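Local coordinates for probable branched-chain amino acid ABC transporter, amino acid binding protein (Thermus thermophilus, PDB 3LKB) that probably binds branched-chain amino acids such as valine and delivers them to an ABC transporter for uptake, at residues D56-A61 against V149-P154; R65-A70 against K91-E96; G85-L90 against I99-A104; A294-E299 against I343-S348. The protein carries 2 engineered substitutions. One frame throughout, in Å; residues are numbered along the deposited sequence.

Contact 1: D56-A61 against V149-P154; sequences DQYNNA and VVHPSP. With VAL (valine), chain C.
Y58, H151 and S153 meet through two different chain shapes. Y58 has a left-handed backbone, and its chi1 of -142° lies off the usual staggered values. Its CB points toward segment 149-154, and this torsion places the ring edge by H151 and S153. H151 holds CG anti to the backbone N (chi1 -174°), which sets its imidazole beside the tyrosine. No hydrogen bond crosses the contact. Y58 CE2 lies 4.3 Å from H151 CE1 in an oblique approach. Y58 OH stays 4.0 Å from S153 OG, while S153 CB comes at the ring edge. The histidine and serine hold each other: H151 ND1 and S153 OG are 2.6 Å apart in a hydrogen bond. S153 is also the N-cap of helix 154-157, bonded weakly to G156 N. On the other side, a type I' turn from D56 to N59 presents Y58. D56 OD1 accepts from Y58 N at 2.8 Å, an Asx turn. Y58 is one of the residues lining the valine pocket, but its modelled fit against the ligand side chain is doubtful. Replacing Y58 by an alanine would probably leave the H151-S153 pair without the ring that packs against it and open a gap in this wall of the pocket. The segments belong to different lobes, so the contact spans the ligand cleft typical of two-lobed periplasmic binding proteins.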
# COMPACT_ATOMS: atom_id res chain seq x y z
N ASP A 56 -6.88 -3.03 8.18
CA ASP A 56 -6.90 -4.38 8.73
C ASP A 56 -6.05 -5.37 7.96
O ASP A 56 -6.01 -6.53 8.34
CB ASP A 56 -8.34 -4.93 8.81
CG ASP A 56 -9.05 -4.99 7.43
OD1 ASP A 56 -8.39 -5.23 6.37
OD2 ASP A 56 -10.30 -4.80 7.42
N GLN A 57 -5.43 -4.93 6.86
CA GLN A 57 -4.59 -5.77 5.99
C GLN A 57 -5.23 -7.10 5.55
O GLN A 57 -4.53 -8.09 5.32
CB GLN A 57 -3.24 -6.02 6.65
CG GLN A 57 -2.50 -4.70 6.94
CD GLN A 57 -1.10 -4.87 7.39
OE1 GLN A 57 -0.84 -5.57 8.37
NE2 GLN A 57 -0.15 -4.24 6.68
N TYR A 58 -6.55 -7.10 5.42
CA TYR A 58 -7.27 -8.27 4.95
C TYR A 58 -7.23 -9.37 5.98
O TYR A 58 -7.36 -10.52 5.63
CB TYR A 58 -6.67 -8.82 3.63
CG TYR A 58 -7.70 -9.31 2.66
CD1 TYR A 58 -8.72 -8.47 2.23
CD2 TYR A 58 -7.69 -10.63 2.19
CE1 TYR A 58 -9.68 -8.91 1.37
CE2 TYR A 58 -8.68 -11.09 1.30
CZ TYR A 58 -9.65 -10.21 0.89
OH TYR A 58 -10.61 -10.59 0.03
N ASN A 59 -7.00 -9.02 7.24
CA ASN A 59 -7.00 -10.00 8.30
C ASN A 59 -8.31 -9.87 9.11
O ASN A 59 -8.54 -8.88 9.80
CB ASN A 59 -5.74 -9.81 9.16
CG ASN A 59 -5.62 -10.81 10.32
OD1 ASN A 59 -6.61 -11.28 10.86
ND2 ASN A 59 -4.40 -11.11 10.70
N ASN A 60 -9.15 -10.87 8.98
CA ASN A 60 -10.48 -10.87 9.59
C ASN A 60 -10.50 -10.61 11.10
O ASN A 60 -11.43 -9.95 11.57
CB ASN A 60 -11.22 -12.17 9.27
CG ASN A 60 -11.41 -12.38 7.78
OD1 ASN A 60 -11.30 -11.47 6.96
ND2 ASN A 60 -11.68 -13.61 7.42
N ALA A 61 -9.48 -11.09 11.85
CA ALA A 61 -9.32 -10.80 13.28
C ALA A 61 -9.02 -9.34 13.59
O ALA A 61 -9.54 -8.77 14.58
CB ALA A 61 -8.25 -11.71 13.92
N VAL A 149 -10.18 -17.89 -13.39
CA VAL A 149 -9.03 -17.65 -12.52
C VAL A 149 -9.38 -16.63 -11.43
O VAL A 149 -9.78 -15.52 -11.71
CB VAL A 149 -7.79 -17.16 -13.34
CG1 VAL A 149 -6.69 -16.65 -12.41
CG2 VAL A 149 -7.25 -18.27 -14.17
N VAL A 150 -9.09 -16.98 -10.19
CA VAL A 150 -9.78 -16.48 -9.05
C VAL A 150 -8.80 -16.29 -7.89
O VAL A 150 -7.83 -17.05 -7.73
CB VAL A 150 -10.84 -17.49 -8.75
CG1 VAL A 150 -10.79 -18.01 -7.35
CG2 VAL A 150 -12.16 -17.03 -9.20
N HIS A 151 -9.03 -15.23 -7.12
CA HIS A 151 -8.19 -14.94 -6.00
C HIS A 151 -8.42 -16.03 -4.95
O HIS A 151 -9.56 -16.55 -4.81
CB HIS A 151 -8.60 -13.57 -5.45
CG HIS A 151 -7.72 -13.06 -4.37
ND1 HIS A 151 -7.97 -13.29 -3.03
CD2 HIS A 151 -6.56 -12.34 -4.42
CE1 HIS A 151 -7.01 -12.72 -2.31
NE2 HIS A 151 -6.15 -12.14 -3.13
N PRO A 152 -7.35 -16.38 -4.20
CA PRO A 152 -7.48 -17.52 -3.27
C PRO A 152 -8.13 -17.04 -2.00
O PRO A 152 -7.46 -16.79 -1.04
CB PRO A 152 -6.03 -17.93 -2.99
CG PRO A 152 -5.16 -17.05 -3.98
CD PRO A 152 -5.98 -15.82 -4.13
N SER A 153 -9.44 -16.84 -2.01
CA SER A 153 -10.11 -16.38 -0.81
C SER A 153 -11.54 -16.51 -1.10
O SER A 153 -11.92 -16.73 -2.24
CB SER A 153 -9.81 -14.90 -0.53
OG SER A 153 -10.03 -14.12 -1.68
N PRO A 154 -12.36 -16.35 -0.06
CA PRO A 154 -13.81 -16.20 -0.21
C PRO A 154 -14.13 -15.17 -1.31
O PRO A 154 -15.07 -15.36 -2.06
CB PRO A 154 -14.24 -15.67 1.17
CG PRO A 154 -13.20 -16.21 2.14
CD PRO A 154 -11.90 -16.23 1.35
N VAL C . -11.33 -7.39 -2.54
CA VAL C . -12.81 -7.41 -2.22
C VAL C . -13.24 -6.38 -1.24
O VAL C . -13.64 -5.35 -1.74
CB VAL C . -13.28 -8.73 -1.65
CG1 VAL C . -12.73 -8.99 -0.34
CG2 VAL C . -14.68 -8.67 -1.55

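Contact 2: R65-A70 against K91-E96; sequences RFFEEA and KPLIQE
F67 and L93 join two neighbouring, nearly parallel helices of an alpha/beta lobe, the Rossmann-like half of a periplasmic binding protein. Helix 60-72 follows strand 47-55, and helix 84-97 follows strand 79-81. The two short segments run 10° from parallel. Their axes come no closer than 12.4 Å, so the side chains, not the backbones, make the contact. F67 does most of this. Its CG lies anti to the backbone N (chi1 180°), and the ring reaches straight across to segment 91-96. L93 adopts the same first torsion, and the two side chains run alongside one another, pointing opposite ways. L93 CD2 meets the ring at its edge, near the ring plane, 4.1 Å from F67 CE2. Deeper down, I94 CG1 comes 4.3 Å from F67 CZ by an oblique approach. The close part is F67 against L93 and I94, and its inner side is well buried. F67 is buried there, stacked on F79, and it also touches I99. I94 is buried too, and its CG2 packs against I99 and T101. The contact thins toward solvent. L93 is partly exposed and E68 is exposed. No hydrogen bond or salt bridge crosses on either side. The end of the E68 side chain comes nearer to L93, but it brings only a carboxylate oxygen to a methyl group. That oxygen has a weak hydrogen bond to Q64 NE2 on its own helix. At this outer edge E68 OE2 lies 4.3 Å from L93 CD2.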
# COMPACT_ATOMS: atom_id res chain seq x y z
N ARG A 65 -11.79 -6.85 15.58
CA ARG A 65 -11.35 -6.07 16.72
C ARG A 65 -11.68 -4.63 16.42
O ARG A 65 -12.22 -3.94 17.26
CB ARG A 65 -9.88 -6.29 17.03
CG ARG A 65 -9.31 -5.51 18.26
CD ARG A 65 -8.32 -4.35 17.88
NE ARG A 65 -7.16 -4.86 17.13
CZ ARG A 65 -5.94 -5.03 17.64
NH1 ARG A 65 -5.70 -4.71 18.91
NH2 ARG A 65 -4.95 -5.52 16.89
N PHE A 66 -11.40 -4.17 15.21
CA PHE A 66 -11.66 -2.76 14.88
C PHE A 66 -13.15 -2.42 14.88
O PHE A 66 -13.54 -1.32 15.27
CB PHE A 66 -11.08 -2.40 13.54
CG PHE A 66 -9.58 -2.42 13.51
CD1 PHE A 66 -8.84 -2.16 14.66
CD2 PHE A 66 -8.89 -2.68 12.29
CE1 PHE A 66 -7.44 -2.19 14.63
CE2 PHE A 66 -7.52 -2.69 12.23
CZ PHE A 66 -6.77 -2.45 13.38
N PHE A 67 -13.98 -3.37 14.49
CA PHE A 67 -15.40 -3.20 14.49
C PHE A 67 -15.96 -3.14 15.90
O PHE A 67 -16.84 -2.31 16.19
CB PHE A 67 -16.04 -4.35 13.75
CG PHE A 67 -17.53 -4.29 13.69
CD1 PHE A 67 -18.19 -3.17 13.13
CD2 PHE A 67 -18.28 -5.33 14.17
CE1 PHE A 67 -19.56 -3.11 13.06
CE2 PHE A 67 -19.68 -5.29 14.09
CZ PHE A 67 -20.33 -4.19 13.54
N GLU A 68 -15.47 -4.03 16.77
CA GLU A 68 -15.93 -4.04 18.16
C GLU A 68 -15.58 -2.75 18.88
O GLU A 68 -16.45 -2.19 19.54
CB GLU A 68 -15.45 -5.25 18.95
CG GLU A 68 -16.21 -6.50 18.55
CD GLU A 68 -15.53 -7.80 18.97
OE1 GLU A 68 -14.30 -7.81 19.29
OE2 GLU A 68 -16.25 -8.83 18.95
N GLU A 69 -14.35 -2.27 18.69
CA GLU A 69 -13.89 -0.99 19.21
C GLU A 69 -14.79 0.10 18.68
O GLU A 69 -15.30 0.89 19.47
CB GLU A 69 -12.44 -0.67 18.85
CG GLU A 69 -12.09 0.85 18.92
CD GLU A 69 -10.84 1.24 18.08
OE1 GLU A 69 -10.84 1.04 16.83
OE2 GLU A 69 -9.88 1.77 18.68
N ALA A 70 -15.01 0.11 17.36
CA ALA A 70 -15.84 1.13 16.74
C ALA A 70 -17.31 1.09 17.20
O ALA A 70 -17.96 2.12 17.18
CB ALA A 70 -15.74 1.05 15.22
N LYS A 91 -21.52 -11.12 9.75
CA LYS A 91 -22.98 -11.06 9.50
C LYS A 91 -23.83 -11.32 10.77
O LYS A 91 -24.69 -10.49 11.12
CB LYS A 91 -23.43 -12.00 8.36
CG LYS A 91 -23.23 -11.49 6.92
CD LYS A 91 -23.69 -12.54 5.88
CE LYS A 91 -25.21 -12.37 5.54
NZ LYS A 91 -25.72 -13.40 4.57
N PRO A 92 -23.58 -12.43 11.51
CA PRO A 92 -24.40 -12.64 12.74
C PRO A 92 -24.38 -11.45 13.72
O PRO A 92 -25.41 -11.10 14.29
CB PRO A 92 -23.73 -13.88 13.41
CG PRO A 92 -23.17 -14.64 12.23
CD PRO A 92 -22.65 -13.55 11.27
N LEU A 93 -23.21 -10.85 13.90
CA LEU A 93 -23.05 -9.74 14.82
C LEU A 93 -23.67 -8.45 14.24
O LEU A 93 -24.31 -7.67 14.98
CB LEU A 93 -21.58 -9.57 15.12
CG LEU A 93 -21.13 -8.56 16.16
CD1 LEU A 93 -21.81 -8.85 17.51
CD2 LEU A 93 -19.60 -8.71 16.26
N ILE A 94 -23.51 -8.24 12.94
CA ILE A 94 -24.14 -7.07 12.30
C ILE A 94 -25.66 -7.08 12.49
O ILE A 94 -26.25 -6.09 12.87
CB ILE A 94 -23.78 -6.97 10.79
CG1 ILE A 94 -22.25 -6.78 10.63
CG2 ILE A 94 -24.60 -5.84 10.12
CD1 ILE A 94 -21.75 -6.61 9.26
N GLN A 95 -26.26 -8.21 12.14
CA GLN A 95 -27.65 -8.52 12.38
C GLN A 95 -28.04 -8.30 13.85
O GLN A 95 -29.07 -7.64 14.12
CB GLN A 95 -27.93 -9.97 11.94
CG GLN A 95 -29.41 -10.42 12.02
CD GLN A 95 -30.29 -9.75 10.96
OE1 GLN A 95 -29.80 -9.36 9.87
NE2 GLN A 95 -31.58 -9.59 11.28
N GLU A 96 -27.26 -8.82 14.80
CA GLU A 96 -27.63 -8.73 16.24
C GLU A 96 -27.68 -7.29 16.69
O GLU A 96 -28.63 -6.86 17.30
CB GLU A 96 -26.67 -9.52 17.15
CG GLU A 96 -26.85 -9.27 18.69
CD GLU A 96 -25.81 -10.00 19.56
OE1 GLU A 96 -25.48 -11.18 19.28
OE2 GLU A 96 -25.31 -9.37 20.54

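Contact 3: G85-L90 against I99-A104; sequences GANLQL and IPTIPA. With VAL (valine), chain C.
N87 lays its amide against T101 and P103, and these three buried residues make the whole contact. The amide crosses the proline at about a right angle, with N87 CG 4.1 Å from P103 CB. Its outer end reaches the methyl group of T101. The amide is probably turned over in the model, so its nitrogen and oxygen are not told apart. A chi1 of -79° sets N87 CG anti to its carbonyl carbon and lays the group against the strand. T101 divides its branches. CG2 faces the helix, while OG1 turns back along its own segment and donates to I99 O at 3.0 Å. That donor lies 28° out of the carbonyl plane. Further out, the backbone of I102 pairs with F79 and S81 on strand 79-81. Helix 84-97 thus packs on strand 101-103 within one beta-alpha-beta unit. The strand runs on into the valine pocket, where A104 CB is 3.5 Å from the ligand O. A104 O is itself hydrogen-bonded to Y232 OH. Putting an alanine in place of N87 would probably leave T101 CG2 and P103 CB without their cover and open a gap under the helix. Toward T101 and P103 the amide makes only van der Waals contact, so its polarity is not answered by these two side chains, and this contact does not by itself fix which way the amide is turned.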
# COMPACT_ATOMS: atom_id res chain seq x y z
N GLY A 85 -14.58 -12.10 3.25
CA GLY A 85 -14.41 -13.05 4.29
C GLY A 85 -14.80 -12.46 5.59
O GLY A 85 -15.46 -13.06 6.34
N ALA A 86 -14.41 -11.22 5.79
CA ALA A 86 -14.70 -10.49 7.01
C ALA A 86 -16.18 -10.25 7.16
O ALA A 86 -16.74 -10.55 8.22
CB ALA A 86 -13.91 -9.16 7.08
N ASN A 87 -16.81 -9.74 6.11
CA ASN A 87 -18.25 -9.51 6.12
C ASN A 87 -19.04 -10.78 6.37
O ASN A 87 -19.96 -10.75 7.17
CB ASN A 87 -18.73 -8.87 4.82
CG ASN A 87 -18.46 -7.39 4.77
OD1 ASN A 87 -17.39 -6.93 4.33
ND2 ASN A 87 -19.43 -6.61 5.18
N LEU A 88 -18.69 -11.88 5.69
CA LEU A 88 -19.33 -13.20 6.02
C LEU A 88 -19.28 -13.53 7.52
O LEU A 88 -20.29 -13.88 8.11
CB LEU A 88 -18.72 -14.33 5.21
CG LEU A 88 -19.19 -14.22 3.75
CD1 LEU A 88 -18.38 -15.10 2.79
CD2 LEU A 88 -20.67 -14.62 3.71
N GLN A 89 -18.13 -13.35 8.13
CA GLN A 89 -17.86 -13.69 9.50
C GLN A 89 -18.64 -12.78 10.46
O GLN A 89 -19.15 -13.24 11.45
CB GLN A 89 -16.35 -13.49 9.73
CG GLN A 89 -15.77 -14.54 10.53
CD GLN A 89 -14.26 -14.46 10.71
OE1 GLN A 89 -13.74 -13.59 11.44
NE2 GLN A 89 -13.55 -15.42 10.09
N LEU A 90 -18.69 -11.48 10.18
CA LEU A 90 -19.46 -10.52 10.99
C LEU A 90 -20.97 -10.46 10.78
O LEU A 90 -21.64 -9.74 11.54
CB LEU A 90 -18.94 -9.10 10.72
CG LEU A 90 -17.42 -9.08 10.84
CD1 LEU A 90 -17.00 -7.72 10.51
CD2 LEU A 90 -17.09 -9.40 12.26
N ILE A 99 -26.66 -2.76 12.87
CA ILE A 99 -26.07 -1.60 12.20
C ILE A 99 -25.91 -1.74 10.69
O ILE A 99 -25.21 -2.64 10.22
CB ILE A 99 -24.79 -1.02 12.87
CG1 ILE A 99 -23.54 -1.66 12.36
CG2 ILE A 99 -24.86 -0.99 14.47
CD1 ILE A 99 -22.47 -0.59 12.29
N PRO A 100 -26.55 -0.83 9.93
CA PRO A 100 -26.41 -0.81 8.45
C PRO A 100 -24.97 -0.83 8.03
O PRO A 100 -24.17 -0.10 8.58
CB PRO A 100 -27.01 0.54 8.06
CG PRO A 100 -27.96 0.86 9.16
CD PRO A 100 -27.31 0.32 10.43
N THR A 101 -24.65 -1.64 7.04
CA THR A 101 -23.28 -1.93 6.67
C THR A 101 -23.18 -1.85 5.20
O THR A 101 -23.94 -2.55 4.49
CB THR A 101 -22.91 -3.34 7.12
OG1 THR A 101 -22.85 -3.33 8.54
CG2 THR A 101 -21.56 -3.81 6.59
N ILE A 102 -22.28 -1.01 4.72
CA ILE A 102 -22.10 -0.85 3.29
C ILE A 102 -20.73 -1.38 2.93
O ILE A 102 -19.73 -0.73 3.24
CB ILE A 102 -22.20 0.64 2.90
CG1 ILE A 102 -23.52 1.19 3.42
CG2 ILE A 102 -21.98 0.81 1.40
CD1 ILE A 102 -23.63 2.75 3.38
N PRO A 103 -20.66 -2.57 2.31
CA PRO A 103 -19.39 -3.22 1.96
C PRO A 103 -18.79 -2.82 0.59
O PRO A 103 -19.51 -2.55 -0.35
CB PRO A 103 -19.76 -4.71 1.94
CG PRO A 103 -21.20 -4.81 2.22
CD PRO A 103 -21.79 -3.47 2.02
N ALA A 104 -17.46 -2.79 0.53
CA ALA A 104 -16.73 -2.83 -0.74
C ALA A 104 -16.88 -4.18 -1.43
O ALA A 104 -16.78 -4.25 -2.62
CB ALA A 104 -15.25 -2.54 -0.50
N VAL C . -11.33 -7.39 -2.54
CA VAL C . -12.81 -7.41 -2.22
C VAL C . -13.24 -6.38 -1.24
O VAL C . -13.64 -5.35 -1.74
CB VAL C . -13.28 -8.73 -1.65
CG1 VAL C . -12.73 -8.99 -0.34
CG2 VAL C . -14.68 -8.67 -1.55

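Contact 4: A294-E299 against I343-S348; sequences AAIAVE and IDFTKS. Engineered in segment 294-299: A295 (natural residue Ser). With NA (sodium ion), chain E.
This is a buried apolar contact between I296 and the pair I343 and F345. It ties helix 285-308 to the loop that precedes strand 357-362 in a fold of the leucine-binding protein family. I296 uses both of its branches. Its chi1 of -61° puts CG1 beside the backbone N and CG2 beside the carbonyl carbon, so the two arms reach different partners. The longer arm meets I343 tip to tip, with I296 CD1 3.7 Å from I343 CG2. The shorter arm comes to the edge of the F345 ring, near its plane, and I296 CG2 is 4.1 Å from F345 CE2. The F345 ring also packs edge-to-face with F120. Between the two apolar residues, D344 is turned to a sodium ion. The extended loop therefore gives one side to the helix and another to the metal. Just beyond, T346 OG1 accepts from S348 N at 3.0 Å, an ST turn. The backbone carbonyls of T351 and G352 and one water complete the sodium site. D344 chelates the sodium through two atoms, its backbone O at 2.2 Å and its OD1 at 2.4 Å.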
# COMPACT_ATOMS: atom_id res chain seq x y z
N ALA A 294 -18.83 6.07 0.88
CA ALA A 294 -18.86 7.14 1.87
C ALA A 294 -20.01 8.12 1.58
O ALA A 294 -20.69 8.59 2.50
CB ALA A 294 -17.56 7.89 1.88
N ALA A 295 -20.22 8.43 0.30
CA ALA A 295 -21.33 9.31 -0.11
C ALA A 295 -22.69 8.75 0.30
O ALA A 295 -23.53 9.49 0.79
CB ALA A 295 -21.29 9.58 -1.62
N ILE A 296 -22.90 7.44 0.13
CA ILE A 296 -24.15 6.82 0.54
C ILE A 296 -24.36 7.02 2.05
O ILE A 296 -25.43 7.53 2.46
CB ILE A 296 -24.27 5.35 0.12
CG1 ILE A 296 -24.22 5.25 -1.41
CG2 ILE A 296 -25.61 4.72 0.67
CD1 ILE A 296 -24.34 3.84 -2.01
N ALA A 297 -23.32 6.70 2.84
CA ALA A 297 -23.31 6.84 4.31
C ALA A 297 -23.58 8.26 4.70
O ALA A 297 -24.47 8.53 5.47
CB ALA A 297 -21.99 6.38 4.90
N VAL A 298 -22.81 9.18 4.15
CA VAL A 298 -23.04 10.55 4.47
C VAL A 298 -24.45 10.99 4.02
O VAL A 298 -25.16 11.71 4.73
CB VAL A 298 -21.94 11.47 3.92
CG1 VAL A 298 -22.35 12.97 4.10
CG2 VAL A 298 -20.62 11.14 4.60
N GLU A 299 -24.92 10.54 2.88
CA GLU A 299 -26.30 10.97 2.55
C GLU A 299 -27.37 10.37 3.48
O GLU A 299 -28.36 11.00 3.76
CB GLU A 299 -26.61 10.75 1.06
CG GLU A 299 -28.11 10.92 0.64
CD GLU A 299 -28.58 12.37 0.59
OE1 GLU A 299 -27.77 13.25 0.88
OE2 GLU A 299 -29.78 12.62 0.25
N ILE A 343 -28.83 5.18 -7.18
CA ILE A 343 -28.79 4.47 -5.91
C ILE A 343 -30.16 4.37 -5.26
O ILE A 343 -30.67 5.34 -4.76
CB ILE A 343 -27.79 5.11 -4.90
CG1 ILE A 343 -26.42 5.36 -5.55
CG2 ILE A 343 -27.67 4.24 -3.68
CD1 ILE A 343 -25.71 4.06 -6.02
N ASP A 344 -30.74 3.18 -5.25
CA ASP A 344 -32.03 2.98 -4.63
C ASP A 344 -32.09 1.67 -3.87
O ASP A 344 -31.63 0.61 -4.38
CB ASP A 344 -33.22 3.14 -5.63
CG ASP A 344 -33.17 2.16 -6.81
OD1 ASP A 344 -32.11 1.54 -7.14
OD2 ASP A 344 -34.24 2.01 -7.44
N PHE A 345 -32.58 1.77 -2.62
CA PHE A 345 -32.75 0.64 -1.73
C PHE A 345 -34.18 0.61 -1.20
O PHE A 345 -34.86 1.63 -1.15
CB PHE A 345 -31.83 0.81 -0.52
CG PHE A 345 -30.35 0.84 -0.84
CD1 PHE A 345 -29.70 -0.29 -1.28
CD2 PHE A 345 -29.62 2.00 -0.66
CE1 PHE A 345 -28.35 -0.27 -1.56
CE2 PHE A 345 -28.23 2.03 -0.95
CZ PHE A 345 -27.61 0.89 -1.38
N THR A 346 -34.63 -0.57 -0.79
CA THR A 346 -35.83 -0.70 -0.03
C THR A 346 -35.53 -1.79 0.97
O THR A 346 -34.48 -2.44 0.89
CB THR A 346 -37.03 -1.21 -0.87
OG1 THR A 346 -36.80 -2.59 -1.24
CG2 THR A 346 -37.34 -0.32 -2.10
N LYS A 347 -36.48 -2.06 1.86
CA LYS A 347 -36.34 -3.19 2.79
C LYS A 347 -36.05 -4.52 2.14
O LYS A 347 -35.47 -5.41 2.75
CB LYS A 347 -37.57 -3.33 3.65
CG LYS A 347 -37.48 -2.42 4.83
CD LYS A 347 -38.47 -1.29 4.73
CE LYS A 347 -38.92 -0.79 6.12
NZ LYS A 347 -39.19 -1.93 7.05
N SER A 348 -36.47 -4.68 0.89
CA SER A 348 -36.33 -5.97 0.23
C SER A 348 -35.36 -5.89 -0.94
O SER A 348 -35.00 -6.91 -1.53
CB SER A 348 -37.71 -6.45 -0.23
OG SER A 348 -38.16 -5.58 -1.23
NA NA E . -31.26 -0.55 -6.23
O HOH W 1 -32.82 -1.78 -7.39

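Overall arrangement
Contacts 1, 3 and 4 are buried, while contact 2 runs from the interior out to solvent. Contacts 1 and 2 share helix 60-72, and contacts 2 and 3 share helix 84-97. Contacts 1 and 3 also meet directly, where N60 packs on A86 and Q89. Contact 4 joins this group through I102, which lies on I296. Contacts 2 and 4 are purely apolar where they are tightest. Contact 3 sets an amide on hydrocarbon. Contact 1 brings polar and aromatic groups together across the cleft. Contacts 1 and 3 both reach the bound valine, whereas contact 4 borders the sodium site.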